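Local coordinates for protein putative acid phosphatase WZB (Escherichia coli, PDB 2WMY) that probably removes phosphate from phosphotyrosine residues of proteins by hydrolysis, as a member of the low molecular weight phosphotyrosine protein phosphatase family, at residues V87-H92 against S116-D121; H49-S54 against K67-T72. The protein carries 1 engineered substitution. All coordinates share one frame; numbering follows the deposited sequence. Where two conformers were deposited one is given.

Contact 1: residues V87-H92 against S116-D121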
ATOM      1  N   VAL A  87      -3.944  -3.274  -3.777  1.00 23.29           N
ATOM      2  CA  VAL A  87      -4.031  -4.035  -2.534  1.00 14.72           C
ATOM      3  C   VAL A  87      -2.905  -5.054  -2.425  1.00 19.16           C
ATOM      4  O   VAL A  87      -2.360  -5.497  -3.430  1.00 17.80           O
ATOM      5  CB  VAL A  87      -5.388  -4.735  -2.351  1.00 14.55           C
ATOM      6  CG1 VAL A  87      -6.532  -3.754  -2.538  1.00 21.15           C
ATOM      7  CG2 VAL A  87      -5.521  -5.909  -3.307  1.00 24.20           C
ATOM      8  N   MET A  88      -2.565  -5.415  -1.191  1.00 15.68           N
ATOM      9  CA  MET A  88      -1.375  -6.208  -0.935  1.00 19.36           C
ATOM     10  C   MET A  88      -1.616  -7.691  -1.192  1.00 21.41           C
ATOM     11  O   MET A  88      -0.766  -8.376  -1.752  1.00 20.95           O
ATOM     12  CB  MET A  88      -0.885  -5.968   0.497  1.00 18.43           C
ATOM     13  CG  MET A  88      -0.477  -4.523   0.776  1.00 14.37           C
ATOM     14  SD  MET A  88       0.895  -4.029  -0.290  1.00 16.41           S
ATOM     15  CE  MET A  88       0.803  -2.237  -0.181  1.00 12.76           C
ATOM     16  N   GLU A  89      -2.792  -8.172  -0.806  1.00 19.18           N
ATOM     17  CA  GLU A  89      -3.057  -9.604  -0.815  1.00 20.54           C
ATOM     18  C   GLU A  89      -4.257 -10.014  -1.660  1.00 19.28           C
ATOM     19  O   GLU A  89      -5.214  -9.255  -1.816  1.00 20.91           O
ATOM     20  CB  GLU A  89      -3.257 -10.103   0.616  1.00 18.31           C
ATOM     21  CG  GLU A  89      -2.096  -9.813   1.543  1.00 21.77           C
ATOM     22  CD  GLU A  89      -2.323 -10.373   2.928  1.00 24.02           C
ATOM     23  OE1 GLU A  89      -2.897 -11.474   3.013  1.00 34.93           O
ATOM     24  OE2 GLU A  89      -1.926  -9.719   3.924  1.00 27.81           O
ATOM     25  N   TYR A  90      -4.197 -11.231  -2.194  1.00 16.88           N
ATOM     26  CA  TYR A  90      -5.334 -11.821  -2.873  1.00 22.70           C
ATOM     27  C   TYR A  90      -6.571 -11.720  -1.990  1.00 30.55           C
ATOM     28  O   TYR A  90      -7.630 -11.291  -2.444  1.00 32.23           O
ATOM     29  CB  TYR A  90      -5.049 -13.277  -3.242  1.00 35.22           C
ATOM     30  CG  TYR A  90      -4.130 -13.431  -4.432  1.00 48.99           C
ATOM     31  CD1 TYR A  90      -4.578 -13.162  -5.721  1.00 53.28           C
ATOM     32  CD2 TYR A  90      -2.814 -13.844  -4.270  1.00 59.54           C
ATOM     33  CE1 TYR A  90      -3.735 -13.298  -6.815  1.00 54.68           C
ATOM     34  CE2 TYR A  90      -1.965 -13.984  -5.357  1.00 59.15           C
ATOM     35  CZ  TYR A  90      -2.430 -13.712  -6.624  1.00 57.23           C
ATOM     36  OH  TYR A  90      -1.583 -13.852  -7.697  1.00 60.95           O
ATOM     37  N   SER A  91      -6.432 -12.090  -0.721  1.00 27.43           N
ATOM     38  CA  SER A  91      -7.559 -12.027   0.207  1.00 31.52           C
ATOM     39  C   SER A  91      -8.180 -10.626   0.272  1.00 29.49           C
ATOM     40  O   SER A  91      -9.371 -10.479   0.526  1.00 39.55           O
ATOM     41  CB  SER A  91      -7.134 -12.488   1.603  1.00 27.47           C
ATOM     42  OG  SER A  91      -6.041 -11.717   2.071  1.00 32.05           O
ATOM     43  N   HIS A  92      -7.368  -9.602   0.036  1.00 23.12           N
ATOM     44  CA  HIS A  92      -7.848  -8.224   0.011  1.00 23.24           C
ATOM     45  C   HIS A  92      -8.800  -7.953  -1.148  1.00 28.74           C
ATOM     46  O   HIS A  92      -9.706  -7.126  -1.031  1.00 21.23           O
ATOM     47  CB  HIS A  92      -6.685  -7.238  -0.058  1.00 22.37           C
ATOM     48  CG  HIS A  92      -5.922  -7.104   1.221  1.00 23.99           C
ATOM     49  ND1 HIS A  92      -4.562  -6.879   1.256  1.00 22.79           N
ATOM     50  CD2 HIS A  92      -6.329  -7.160   2.512  1.00 26.85           C
ATOM     51  CE1 HIS A  92      -4.164  -6.798   2.513  1.00 22.84           C
ATOM     52  NE2 HIS A  92      -5.216  -6.966   3.295  1.00 26.49           N
ATOM     53  N   SER A 116       5.867 -13.346  -8.449  1.00 45.87           N
ATOM     54  CA  SER A 116       4.905 -13.628  -7.396  1.00 46.96           C
ATOM     55  C   SER A 116       4.269 -12.301  -6.994  1.00 41.85           C
ATOM     56  O   SER A 116       4.973 -11.326  -6.748  1.00 44.68           O
ATOM     57  CB  SER A 116       5.580 -14.297  -6.205  1.00 47.72           C
ATOM     58  OG  SER A 116       4.624 -14.640  -5.220  1.00 48.29           O
ATOM     59  N   LYS A 117       2.943 -12.259  -6.936  1.00 39.36           N
ATOM     60  CA  LYS A 117       2.234 -10.982  -6.872  1.00 37.97           C
ATOM     61  C   LYS A 117       1.843 -10.526  -5.470  1.00 35.63           C
ATOM     62  O   LYS A 117       1.575  -9.353  -5.251  1.00 29.20           O
ATOM     63  CB  LYS A 117       0.988 -11.015  -7.763  1.00 37.70           C
ATOM     64  CG  LYS A 117       1.260 -11.462  -9.182  1.00 35.42           C
ATOM     65  CD  LYS A 117       0.114 -11.119 -10.113  1.00 39.29           C
ATOM     66  CE  LYS A 117       0.304 -11.799 -11.462  1.00 48.40           C
ATOM     67  NZ  LYS A 117       1.754 -11.907 -11.831  1.00 54.49           N
ATOM     68  N   GLU A 118       1.796 -11.445  -4.521  1.00 33.05           N
ATOM     69  CA  GLU A 118       1.310 -11.088  -3.200  1.00 29.81           C
ATOM     70  C   GLU A 118       2.412 -10.505  -2.314  1.00 26.81           C
ATOM     71  O   GLU A 118       3.524 -11.036  -2.251  1.00 23.75           O
ATOM     72  CB  GLU A 118       0.650 -12.298  -2.535  1.00 33.64           C
ATOM     73  CG  GLU A 118       0.079 -12.015  -1.168  1.00 40.61           C
ATOM     74  CD  GLU A 118      -1.080 -12.924  -0.831  1.00 43.06           C
ATOM     75  OE1 GLU A 118      -0.974 -13.675   0.159  1.00 45.18           O
ATOM     76  OE2 GLU A 118      -2.094 -12.885  -1.559  1.00 41.65           O
ATOM     77  N   ILE A 119       2.105  -9.396  -1.646  1.00 17.08           N
ATOM     78  CA  ILE A 119       3.014  -8.844  -0.644  1.00 20.14           C
ATOM     79  C   ILE A 119       2.622  -9.400   0.727  1.00 24.57           C
ATOM     80  O   ILE A 119       1.588  -9.021   1.271  1.00 22.25           O
ATOM     81  CB  ILE A 119       2.940  -7.305  -0.605  1.00 19.73           C
ATOM     82  CG1 ILE A 119       2.935  -6.724  -2.025  1.00 21.73           C
ATOM     83  CG2 ILE A 119       4.072  -6.733   0.244  1.00 20.63           C
ATOM     84  CD1 ILE A 119       4.263  -6.825  -2.750  1.00 24.19           C
ATOM     85  N   PRO A 120       3.450 -10.297   1.292  1.00 22.63           N
ATOM     86  CA  PRO A 120       3.103 -10.973   2.547  1.00 25.11           C
ATOM     87  C   PRO A 120       3.019  -9.979   3.695  1.00 20.08           C
ATOM     88  O   PRO A 120       3.558  -8.879   3.589  1.00 21.07           O
ATOM     89  CB  PRO A 120       4.280 -11.941   2.773  1.00 27.16           C
ATOM     90  CG  PRO A 120       4.989 -12.012   1.458  1.00 31.21           C
ATOM     91  CD  PRO A 120       4.785 -10.682   0.815  1.00 23.43           C
ATOM     92  N   ASP A 121       2.348 -10.378   4.771  1.00 14.17           N
ATOM     93  CA  ASP A 121       2.142  -9.544   5.954  1.00 18.10           C
ATOM     94  C   ASP A 121       3.343  -9.671   6.893  1.00 18.06           C
ATOM     95  O   ASP A 121       3.627 -10.764   7.370  1.00 21.06           O
ATOM     96  CB  ASP A 121       0.880 -10.028   6.669  1.00 22.89           C
ATOM     97  CG  ASP A 121       0.508  -9.176   7.874  1.00 21.15           C
ATOM     98  OD1 ASP A 121       1.295  -8.295   8.267  1.00 20.55           O
ATOM     99  OD2 ASP A 121      -0.582  -9.408   8.435  1.00 20.43           O
TER
HETATM  100  O   HOH W   1       0.386  -7.456  -4.367  1.00 28.65           O
HETATM  101  O   HOH W   2      -3.034  -9.357   6.399  1.00 29.26           O
HETATM  102  O   HOH W   3      -4.249 -13.130   0.732  1.00 50.85           O
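Met88 and Ile119 approach to 5.1 Å between their CA atoms, and the touching parts, 88-91 and 117-121, run at 86° to each other. Ile119 N donates to Met88 O over 3.0 Å. Water 1 also donates to that carbonyl oxygen. Met88 SD lies 3.8 Å from Ile119 CG1, with Leu137 of helix 127-147 touching both side chains. Glu118 holds CG anti to its backbone N (chi1 -178°), and its extended chain carries the carboxylate across Glu89 to the backbone of Tyr90. Tyr90 N donates to Glu118 OE2 over 2.7 Å, arriving from above the carboxylate plane, while Tyr90 CD2 brings the ring edge to 3.0 Å from this same oxygen of Glu118. An alanine in its place would probably leave Tyr90 N without this acceptor and the edge of the tyrosine ring less firmly placed.

In this low molecular weight phosphatase fold, the contact joins the loop after strand 84-87 to the loop bearing Asp121, the predicted proton donor. Glu89 OE1 stands 4.1 Å from Glu118 OE1, a like-charge approach probably eased by water 3, which donates to Glu89 OE1 and Glu118 OE2. Glu89 OE2 forms a salt bridge with Arg21, a predicted active-site residue that also donates to Ile119 O. Water 2 spans Glu89 OE2 and Asp121 OD2, whereas Asp121 OD1 accepts from Tyr123 N.

Contact 2: residues H49-S54 against K67-T72; sequences HTADES and KGHRGT. Engineered in segment 49-54: Thr50 (natural residue Ala). With NI (nickel (II) ion), chain J.
His49 and Gly71 are joined directly through their backbones: Gly71 N donates to His49 O over 2.8 Å, with an N-H...O angle of 148°. Gly71 leaves room for this close approach, since a side chain there would point at the other segment and its first carbon would fall tightly against His49 O. Two residues before Gly71, the His69 imidazole presents its CD2 corner to the backbone of 49-54. His69 CD2 lies 3.8 Å from Ala51 N, and Thr50 C is also near the ring plane at this edge. The methyl group of Ala51 adds a looser touch, its CB 4.2 Å from His69 CD2. Thr50, an engineered substitution for alanine, has its CB pointing away from 67-72 and meets that segment mainly through its backbone.

With CG anti to its backbone N (chi1 174°), the buried His69 side chain starts off toward 49-54. Asn18 O accepts from its NE2, and Pro23 and Arg27 of helix 21-32 touch the ring. Within the phosphatase fold, the contact thus brings together the loops before and after helix 53-61 beside the segment leading into helix 21-32. Asp52 is the N-cap of helix 53-61: its OD2 accepts from Ser54 N over 2.6 Å, on the anti side and 34° out of the carboxylate plane.

On the outer side, CB of His49 points away from 67-72, and His49 NE2 binds the nickel ion at 2.3 Å. Water 4 is a second ligand of the metal, at 2.4 Å from the nickel. CB of Arg70 likewise points away from 49-54, and Arg70 NH2 forms a salt bridge with Asp48, the residue preceding His49.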
ATOM      1  N   HIS A  49      -3.283   5.326  14.555  1.00 24.18           N
ATOM      2  CA  HIS A  49      -1.976   4.810  14.951  1.00 20.58           C
ATOM      3  C   HIS A  49      -0.891   5.208  13.976  1.00 22.43           C
ATOM      4  O   HIS A  49      -1.101   5.213  12.760  1.00 25.00           O
ATOM      5  CB  HIS A  49      -2.004   3.290  15.054  1.00 20.09           C
ATOM      6  CG  HIS A  49      -2.724   2.785  16.260  1.00 18.92           C
ATOM      7  ND1 HIS A  49      -2.235   1.767  17.047  1.00 21.56           N
ATOM      8  CD2 HIS A  49      -3.898   3.161  16.816  1.00 20.53           C
ATOM      9  CE1 HIS A  49      -3.078   1.534  18.036  1.00 14.08           C
ATOM     10  NE2 HIS A  49      -4.097   2.361  17.913  1.00 21.59           N
ATOM     11  N   THR A  50       0.277   5.527  14.521  1.00 19.12           N
ATOM     12  CA  THR A  50       1.441   5.842  13.715  0.94 14.00           C
ATOM     13  C   THR A  50       1.905   4.575  12.981  1.00 24.20           C
ATOM     14  O   THR A  50       1.407   3.479  13.244  1.00 18.86           O
ATOM     15  CB  THR A  50       2.573   6.387  14.607  0.94 24.69           C
ATOM     16  OG1 THR A  50       3.525   7.099  13.808  0.94 31.77           O
ATOM     17  CG2 THR A  50       3.258   5.249  15.358  0.94 14.81           C
ATOM     18  N   ALA A  51       2.850   4.723  12.062  1.00 22.46           N
ATOM     19  CA  ALA A  51       3.396   3.574  11.359  1.00 23.18           C
ATOM     20  C   ALA A  51       4.071   2.637  12.355  1.00 22.02           C
ATOM     21  O   ALA A  51       4.577   3.078  13.382  1.00 20.02           O
ATOM     22  CB  ALA A  51       4.392   4.024  10.295  1.00 20.47           C
ATOM     23  N   ASP A  52       4.078   1.345  12.052  1.00 18.85           N
ATOM     24  CA  ASP A  52       4.730   0.384  12.930  1.00 18.32           C
ATOM     25  C   ASP A  52       6.208   0.704  13.092  1.00 19.20           C
ATOM     26  O   ASP A  52       6.866   1.123  12.145  1.00 20.28           O
ATOM     27  CB  ASP A  52       4.560  -1.038  12.403  1.00 19.01           C
ATOM     28  CG  ASP A  52       5.249  -2.063  13.278  1.00 27.35           C
ATOM     29  OD1 ASP A  52       4.582  -2.643  14.160  1.00 32.03           O
ATOM     30  OD2 ASP A  52       6.464  -2.271  13.101  1.00 34.16           O
ATOM     31  N   GLU A  53       6.723   0.501  14.303  1.00 26.49           N
ATOM     32  CA  GLU A  53       8.131   0.762  14.607  1.00 24.45           C
ATOM     33  C   GLU A  53       9.091   0.029  13.660  1.00 27.70           C
ATOM     34  O   GLU A  53      10.070   0.610  13.186  1.00 26.78           O
ATOM     35  CB  GLU A  53       8.431   0.389  16.058  1.00 28.93           C
ATOM     36  CG  GLU A  53       9.777   0.853  16.565  1.00 49.05           C
ATOM     37  CD  GLU A  53       9.811   0.948  18.079  1.00 64.72           C
ATOM     38  OE1 GLU A  53       8.852   1.511  18.653  1.00 67.67           O
ATOM     39  OE2 GLU A  53      10.790   0.462  18.692  1.00 66.63           O
ATOM     40  N   SER A  54       8.810  -1.244  13.387  1.00 21.73           N
ATOM     41  CA  SER A  54       9.649  -2.022  12.475  1.00 24.26           C
ATOM     42  C   SER A  54       9.528  -1.513  11.033  1.00 26.43           C
ATOM     43  O   SER A  54      10.488  -1.574  10.255  1.00 18.27           O
ATOM     44  CB  SER A  54       9.303  -3.511  12.553  1.00 20.09           C
ATOM     45  OG  SER A  54       9.671  -4.038  13.817  1.00 25.90           O
ATOM     46  N   LYS A  67       7.197   9.567   8.103  1.00 36.37           N
ATOM     47  CA  LYS A  67       6.731  10.483   9.132  1.00 44.24           C
ATOM     48  C   LYS A  67       5.435  11.188   8.750  1.00 43.07           C
ATOM     49  O   LYS A  67       5.207  11.515   7.588  1.00 48.30           O
ATOM     50  CB  LYS A  67       7.832  11.473   9.520  1.00 50.54           C
ATOM     51  CG  LYS A  67       8.965  10.822  10.303  1.00 51.71           C
ATOM     52  CD  LYS A  67      10.119  11.783  10.547  1.00 53.16           C
ATOM     53  CE  LYS A  67      11.103  11.201  11.542  1.00 53.28           C
ATOM     54  NZ  LYS A  67      11.901  12.262  12.217  1.00 59.83           N
ATOM     55  N   GLY A  68       4.580  11.399   9.743  1.00 36.17           N
ATOM     56  CA  GLY A  68       3.306  12.051   9.523  1.00 30.19           C
ATOM     57  C   GLY A  68       2.184  11.080   9.228  1.00 33.32           C
ATOM     58  O   GLY A  68       1.036  11.488   9.063  1.00 37.56           O
ATOM     59  N   HIS A  69       2.505   9.791   9.166  1.00 21.77           N
ATOM     60  CA  HIS A  69       1.504   8.804   8.792  1.00 27.28           C
ATOM     61  C   HIS A  69       0.458   8.607   9.875  1.00 28.78           C
ATOM     62  O   HIS A  69       0.750   8.723  11.059  1.00 27.12           O
ATOM     63  CB  HIS A  69       2.139   7.457   8.465  1.00 24.60           C
ATOM     64  CG  HIS A  69       1.131   6.383   8.225  1.00 21.16           C
ATOM     65  ND1 HIS A  69       0.437   6.271   7.041  1.00 14.14           N
ATOM     66  CD2 HIS A  69       0.669   5.394   9.029  1.00 17.33           C
ATOM     67  CE1 HIS A  69      -0.397   5.250   7.118  1.00 19.29           C
ATOM     68  NE2 HIS A  69      -0.274   4.701   8.313  1.00 25.04           N
ATOM     69  N   ARG A  70      -0.757   8.276   9.455  1.00 25.10           N
ATOM     70  CA  ARG A  70      -1.864   8.068  10.375  1.00 23.79           C
ATOM     71  C   ARG A  70      -2.717   6.902   9.884  1.00 22.84           C
ATOM     72  O   ARG A  70      -3.229   6.935   8.767  1.00 27.38           O
ATOM     73  CB  ARG A  70      -2.701   9.347  10.442  1.00 30.68           C
ATOM     74  CG  ARG A  70      -4.057   9.192  11.085  1.00 31.05           C
ATOM     75  CD  ARG A  70      -4.845  10.489  10.988  1.00 27.43           C
ATOM     76  NE  ARG A  70      -4.095  11.613  11.532  1.00 28.73           N
ATOM     77  CZ  ARG A  70      -4.090  11.959  12.815  1.00 32.99           C
ATOM     78  NH1 ARG A  70      -3.368  13.000  13.224  1.00 32.28           N
ATOM     79  NH2 ARG A  70      -4.806  11.265  13.693  1.00 31.24           N
ATOM     80  N   GLY A  71      -2.869   5.869  10.707  1.00 16.12           N
ATOM     81  CA  GLY A  71      -3.662   4.714  10.316  1.00 14.69           C
ATOM     82  C   GLY A  71      -5.074   5.123   9.918  1.00 20.74           C
ATOM     83  O   GLY A  71      -5.734   5.853  10.650  1.00 18.43           O
ATOM     84  N   THR A  72      -5.530   4.649   8.763  1.00 19.39           N
ATOM     85  CA  THR A  72      -6.814   5.059   8.198  1.00 23.51           C
ATOM     86  C   THR A  72      -7.628   3.859   7.735  1.00 22.30           C
ATOM     87  O   THR A  72      -7.102   2.945   7.100  1.00 26.10           O
ATOM     88  CB  THR A  72      -6.614   5.994   6.994  1.00 21.62           C
ATOM     89  OG1 THR A  72      -5.874   7.152   7.400  1.00 16.27           O
ATOM     90  CG2 THR A  72      -7.954   6.421   6.390  1.00 20.35           C
TER
HETATM   91 NI    NI J1149      -5.716   2.999  19.364  1.00 28.58          NI
HETATM   92  O   HOH W   4      -7.224   3.311  17.538  1.00 15.55           O

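How the contacts relate
Contacts 1 and 2 follow one another along the chain, with centres about 20 Å apart and nearest atoms about 9 Å apart, and they do not touch. Both are partly buried; in each, one segment leads into a helix and the other is loop throughout. Contact 1 lies nearer the centre of the molecule and covers about twice the area. Its chemistry is that of a predicted catalytic site: carboxylates, bridging waters and Arg21, with an apolar pair alongside. Contact 2 relies on one backbone bond and an imidazole edge, with metal binding on its outer side. Helix 127-147 touches a segment of each: Met88 and Ile119 in contact 1, and Asp52 and Ser54, beyond the touching residues of contact 2.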